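Local coordinates for protein dipeptidase AC. Metallo peptidase. MEROPS family M19 (Rhodobacter sphaeroides, PDB 3LY0) that probably hydrolyses dipeptides as a zinc-dependent dipeptidase, and binds a phosphinate mimic of L-Ala-D-Ala beside zinc ions, at residues F16-R19 and L20-N23; P284-R287 and H288-H291; T311-Q314 and G315-D318. All coordinates share one frame; numbering follows the deposited sequence.

In the fold
The three contacts lie in one TIM-barrel chain of the M19 dipeptidase family and come in series. Contact 1 is on helix 16-22, directly after strand 13-14 and the zinc ligands H13 and D15. Contact 2 is on helix 283-296, between the parallel strands 260-263 and 301-303. Contact 3 is in the loop between strand 301-303 and helix 322-332. The centres of contacts 1 and 2 are about 31 Å apart, on opposite sides of the chain's centre. Contact 3 is about 20 Å from contact 1 and 16 Å from contact 2, centre to centre. By nearest atoms, L18 is about 7 Å from a zinc ion and I312 about 11 Å; contact 2 lies farther out.

Contact 1 (F16-R19 and L20-N23); sequences FLLR and LLRN
The carbonyl O of L17 accepts the N-H of L21 at 2.9 Å, and the O of L18 accepts that of R22 at 3.0 Å. These are i to i+4 bonds of one short helix, 16-22, with the segments F16-R19 and L20-N23 as consecutive turns. The bond from N23 N to R19 O is weak, and here the chain leaves the helix. In the TIM barrel this helix follows the zinc-binding H13 and D15 directly.

L18 and R22 meet along one side. L18 has CG anti to its own N (chi1 -173°), which carries its methyls to the R22 side chain. CD2 sits over the centre of one face of the R22 guanidinium, 3.8 Å from CZ. The R22 chain is extended from CG to NE, and CG passes 3.3 Å from L18 O. The guanidinium is also anchored by a salt bridge to D66. Replacing L18 by alanine would probably leave this guanidinium face without its methyl cover and take away the methyl that L21 CD2 meets. L18 CD1 is 4.0 Å from that L21 CD2.

Other sides of the helix face different partners. R19 bends at chi3 (51°) and turns its charged end to D308, D35 and L40 O. I30 of helix 27-32 packs on F16 and L20, while M106 and H102 of helix 89-109 pack on F16 and L20 respectively. Between the two, L20 CD1 comes obliquely to the F16 ring, with CE1 3.8 Å away.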
# COMPACT_ATOMS: atom_id res chain seq x y z
N PHE A 16 0.54 -9.45 -3.20
CA PHE A 16 0.48 -10.68 -3.96
C PHE A 16 1.87 -11.29 -4.21
O PHE A 16 2.02 -12.50 -4.21
CB PHE A 16 -0.23 -10.46 -5.29
CG PHE A 16 -0.34 -11.70 -6.12
CD1 PHE A 16 0.44 -11.84 -7.25
CD2 PHE A 16 -1.20 -12.72 -5.75
CE1 PHE A 16 0.35 -12.98 -8.03
CE2 PHE A 16 -1.29 -13.87 -6.51
CZ PHE A 16 -0.52 -14.00 -7.66
N LEU A 17 2.88 -10.45 -4.42
CA LEU A 17 4.21 -10.97 -4.71
C LEU A 17 4.75 -11.83 -3.56
O LEU A 17 5.56 -12.73 -3.78
CB LEU A 17 5.19 -9.83 -5.03
CG LEU A 17 4.97 -9.13 -6.37
CD1 LEU A 17 5.85 -7.90 -6.45
CD2 LEU A 17 5.25 -10.08 -7.55
N LEU A 18 4.30 -11.57 -2.34
CA LEU A 18 4.75 -12.37 -1.22
C LEU A 18 4.31 -13.82 -1.39
O LEU A 18 5.00 -14.75 -0.97
CB LEU A 18 4.23 -11.79 0.11
CG LEU A 18 4.76 -12.41 1.40
CD1 LEU A 18 6.24 -12.14 1.58
CD2 LEU A 18 3.96 -11.85 2.58
N ARG A 19 3.17 -14.02 -2.02
CA ARG A 19 2.69 -15.37 -2.24
C ARG A 19 3.53 -16.12 -3.26
O ARG A 19 3.74 -17.33 -3.14
CB ARG A 19 1.21 -15.37 -2.60
CG ARG A 19 0.36 -15.03 -1.36
CD ARG A 19 -1.11 -14.90 -1.66
NE ARG A 19 -1.61 -16.06 -2.38
CZ ARG A 19 -2.60 -16.01 -3.25
NH1 ARG A 19 -3.21 -14.86 -3.50
NH2 ARG A 19 -2.97 -17.12 -3.88
N LEU A 20 4.05 -15.39 -4.24
CA LEU A 20 4.96 -16.00 -5.20
C LEU A 20 6.32 -16.27 -4.57
O LEU A 20 6.95 -17.30 -4.85
CB LEU A 20 5.08 -15.15 -6.47
CG LEU A 20 3.74 -14.92 -7.18
CD1 LEU A 20 3.92 -14.20 -8.50
CD2 LEU A 20 2.97 -16.24 -7.38
N LEU A 21 6.77 -15.37 -3.71
CA LEU A 21 8.01 -15.56 -2.96
C LEU A 21 7.94 -16.85 -2.14
O LEU A 21 8.91 -17.60 -2.06
CB LEU A 21 8.29 -14.38 -2.02
CG LEU A 21 9.63 -14.44 -1.26
CD1 LEU A 21 10.80 -14.24 -2.21
CD2 LEU A 21 9.67 -13.42 -0.12
N ARG A 22 6.78 -17.09 -1.54
CA ARG A 22 6.61 -18.21 -0.62
C ARG A 22 6.40 -19.56 -1.30
O ARG A 22 6.63 -20.60 -0.68
CB ARG A 22 5.50 -17.91 0.39
CG ARG A 22 5.90 -16.85 1.40
CD ARG A 22 4.76 -16.38 2.27
NE ARG A 22 5.28 -15.64 3.42
CZ ARG A 22 4.53 -15.14 4.40
NH1 ARG A 22 3.22 -15.30 4.38
NH2 ARG A 22 5.11 -14.48 5.40
N ASN A 23 5.98 -19.55 -2.56
CA ASN A 23 5.79 -20.80 -3.30
C ASN A 23 6.09 -20.61 -4.78
O ASN A 23 5.21 -20.71 -5.63
CB ASN A 23 4.36 -21.33 -3.11
CG ASN A 23 4.19 -22.76 -3.62
OD1 ASN A 23 5.10 -23.35 -4.20
ND2 ASN A 23 3.00 -23.32 -3.40

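Contact 2 (P284-R287 and H288-H291); sequences PVLR and HLDH
Four backbone bonds join P284-R287 to H288-H291. H288 N binds P284 O at 3.1 Å, L289 N binds V285 O, D290 N binds L286 O at 2.8 Å, and H291 N binds R287 O. All are i to i+4 and fairly straight, so this part of helix 283-296 is regular alpha-helix.

Among the apolar residues, V285 and L289 face the strands; L286 is partly exposed. V285 and L289 lie side by side and point the same way, with V285 CG1 4.2 Å from L289 CD1. The same L289 methyl is 4.4 Å from L286 CD2. L263 of strand 260-263 touches V285 and L289, and V301 and M303 of strand 301-303 also meet L289. On the side of helix 322-332, L325 packs on V285 and M329 on L289.

The polar side chains have separate partners. H288 is buried against L263. Its ring has its edge to P284 O, which lies in the ring plane 3.3 Å from H288 CD2. H288 CG stands beside its backbone N (chi1 -81°), and the ring's turn about chi2 (-87°) brings CD2 to that carbonyl. The ring nitrogens ND1 and NE2 are hydrogen-bonded to A236 N and T240 OG1. Both thus have partners, which helps fix the ring's rotation. The carboxylate of D290 folds back near L286 O, with CG 3.2 Å from it. Two acceptors meet there, but OD1 is bonded to Y334 OH and OD2 to H332 NE2. H291 NE2 reaches D248, and the R287 guanidinium forms a salt bridge with E272.

Such a helix, between two parallel strands and with its apolar side against them, is the crossover helix of a beta-alpha-beta unit in a TIM barrel.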
# COMPACT_ATOMS: atom_id res chain seq x y z
N PRO A 284 -17.61 0.69 9.73
CA PRO A 284 -16.27 1.25 9.96
C PRO A 284 -15.58 1.67 8.67
O PRO A 284 -14.82 2.64 8.66
CB PRO A 284 -15.51 0.09 10.62
CG PRO A 284 -16.61 -0.78 11.23
CD PRO A 284 -17.73 -0.69 10.24
N VAL A 285 -15.83 0.94 7.59
CA VAL A 285 -15.26 1.29 6.29
C VAL A 285 -15.74 2.69 5.88
O VAL A 285 -14.95 3.55 5.50
CB VAL A 285 -15.66 0.27 5.22
CG1 VAL A 285 -15.17 0.72 3.84
CG2 VAL A 285 -15.10 -1.11 5.57
N LEU A 286 -17.04 2.93 5.99
CA LEU A 286 -17.60 4.21 5.59
C LEU A 286 -17.25 5.33 6.56
O LEU A 286 -17.17 6.49 6.19
CB LEU A 286 -19.11 4.10 5.44
CG LEU A 286 -19.53 3.26 4.23
CD1 LEU A 286 -21.02 2.96 4.28
CD2 LEU A 286 -19.13 3.95 2.93
N ARG A 287 -17.04 4.97 7.82
CA ARG A 287 -16.63 5.94 8.82
C ARG A 287 -15.27 6.50 8.43
O ARG A 287 -15.06 7.71 8.42
CB ARG A 287 -16.56 5.25 10.18
CG ARG A 287 -16.55 6.17 11.37
CD ARG A 287 -16.83 5.38 12.65
NE ARG A 287 -17.97 4.46 12.49
CZ ARG A 287 -17.94 3.15 12.76
NH1 ARG A 287 -16.83 2.58 13.23
NH2 ARG A 287 -19.02 2.41 12.57
N HIS A 288 -14.33 5.61 8.11
CA HIS A 288 -13.01 6.07 7.69
C HIS A 288 -13.06 6.84 6.38
O HIS A 288 -12.43 7.88 6.25
CB HIS A 288 -12.04 4.90 7.58
CG HIS A 288 -11.46 4.48 8.89
ND1 HIS A 288 -10.32 5.04 9.42
CD2 HIS A 288 -11.89 3.57 9.80
CE1 HIS A 288 -10.06 4.49 10.59
NE2 HIS A 288 -11.00 3.58 10.84
N LEU A 289 -13.81 6.33 5.41
CA LEU A 289 -13.90 7.02 4.12
C LEU A 289 -14.48 8.41 4.28
O LEU A 289 -13.96 9.37 3.74
CB LEU A 289 -14.69 6.22 3.09
CG LEU A 289 -13.96 5.05 2.45
CD1 LEU A 289 -14.93 4.24 1.61
CD2 LEU A 289 -12.79 5.53 1.60
N ASP A 290 -15.55 8.53 5.06
CA ASP A 290 -16.14 9.84 5.29
C ASP A 290 -15.13 10.78 5.92
O ASP A 290 -15.03 11.95 5.54
CB ASP A 290 -17.34 9.76 6.23
CG ASP A 290 -18.62 9.31 5.54
OD1 ASP A 290 -18.68 9.24 4.29
OD2 ASP A 290 -19.59 9.02 6.28
N HIS A 291 -14.41 10.29 6.92
CA HIS A 291 -13.46 11.15 7.62
C HIS A 291 -12.33 11.60 6.69
O HIS A 291 -11.95 12.77 6.67
CB HIS A 291 -12.88 10.46 8.86
CG HIS A 291 -12.13 11.39 9.76
ND1 HIS A 291 -12.74 12.05 10.80
CD2 HIS A 291 -10.84 11.78 9.76
CE1 HIS A 291 -11.84 12.81 11.41
NE2 HIS A 291 -10.68 12.66 10.80

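Contact 3 (T311-Q314 and G315-D318); sequences TIPQ and GIAD
This contact is a tight turn in the loop that leaves strand 301-303 of the TIM barrel. The same loop carries D306, a zinc ligand in this protein, and G309 and A310, which line the inhibitor pocket. P313 O closes the turn with the backbone N of I316 and A317.

This one carbonyl accepts from both I316 N and A317 N, each 2.9 Å from P313 O. The two donors come from different directions. A317 N lies nearly along the C=O axis (166°). I316 N sits above the carbonyl plane, 53° out of it. The A317 bond closes an i to i+4 alpha-turn. The I316 bond closes a beta-turn with Q314 and G315 at its corners, and their backbone angles are those of type I. A further bond, D318 N to I316 O at 2.8 Å, spans A317. The positive phi of A317 (72°) makes this a classic gamma-turn.

Apolar side chains pack against the turn. The P313 ring and I316 lie side by side and point the same way, with P313 CD 4.0 Å from I316 CD1. I312 lays its CD1 across the end of the turn, 3.9 Å from I316 CG2. The same I312 CD1 is 3.6 Å from A317 C. I312 CG1 stands between its own N and carbonyl carbon (chi1 68°), and from there the chain runs straight to CD1. H39, F265 and F307 also pack against I312. On the outer side, A317 CB touches Q314 O at 3.5 Å. The D318 carboxylate is bonded to T320 beyond the turn.

Overlapping beta- and alpha-turns on one carbonyl, followed by a gamma-turn, reverse the chain here within a beta-alpha loop at the active-site end of the barrel.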
# COMPACT_ATOMS: atom_id res chain seq x y z
N THR A 311 -5.58 -9.32 7.20
CA THR A 311 -6.97 -9.78 7.27
C THR A 311 -7.89 -8.60 6.96
O THR A 311 -7.69 -7.51 7.49
CB THR A 311 -7.31 -10.32 8.67
OG1 THR A 311 -6.44 -11.41 8.97
CG2 THR A 311 -8.76 -10.79 8.72
N ILE A 312 -8.89 -8.83 6.11
CA ILE A 312 -9.80 -7.77 5.68
C ILE A 312 -11.24 -8.11 6.08
O ILE A 312 -11.50 -9.23 6.53
CB ILE A 312 -9.65 -7.51 4.14
CG1 ILE A 312 -10.17 -8.70 3.33
CG2 ILE A 312 -8.20 -7.20 3.79
CD1 ILE A 312 -10.09 -8.52 1.81
N PRO A 313 -12.18 -7.16 5.94
CA PRO A 313 -13.54 -7.40 6.42
C PRO A 313 -14.22 -8.57 5.70
O PRO A 313 -14.03 -8.75 4.50
CB PRO A 313 -14.28 -6.09 6.10
CG PRO A 313 -13.17 -5.06 5.98
CD PRO A 313 -12.03 -5.81 5.37
N GLN A 314 -15.01 -9.34 6.44
CA GLN A 314 -15.70 -10.48 5.85
C GLN A 314 -16.57 -10.11 4.65
O GLN A 314 -16.73 -10.90 3.72
CB GLN A 314 -16.55 -11.20 6.91
CG GLN A 314 -17.69 -10.36 7.47
CD GLN A 314 -18.36 -11.00 8.68
OE1 GLN A 314 -18.02 -12.11 9.09
NE2 GLN A 314 -19.33 -10.29 9.27
N GLY A 315 -17.11 -8.88 4.65
CA GLY A 315 -17.95 -8.40 3.56
C GLY A 315 -17.20 -8.18 2.25
O GLY A 315 -17.81 -8.16 1.18
N ILE A 316 -15.89 -8.01 2.34
CA ILE A 316 -15.05 -7.93 1.15
C ILE A 316 -14.43 -9.29 0.85
O ILE A 316 -14.60 -9.83 -0.24
CB ILE A 316 -13.94 -6.86 1.31
CG1 ILE A 316 -14.57 -5.49 1.57
CG2 ILE A 316 -13.07 -6.79 0.05
CD1 ILE A 316 -13.55 -4.40 1.92
N ALA A 317 -13.71 -9.85 1.84
CA ALA A 317 -13.17 -11.22 1.79
C ALA A 317 -11.99 -11.45 0.85
O ALA A 317 -11.02 -12.12 1.22
CB ALA A 317 -14.28 -12.24 1.53
N ASP A 318 -12.07 -10.93 -0.36
CA ASP A 318 -10.98 -11.03 -1.32
C ASP A 318 -11.31 -10.06 -2.44
O ASP A 318 -12.25 -9.27 -2.32
CB ASP A 318 -10.85 -12.46 -1.85
CG ASP A 318 -12.17 -13.02 -2.34
OD1 ASP A 318 -12.77 -12.41 -3.25
OD2 ASP A 318 -12.61 -14.05 -1.79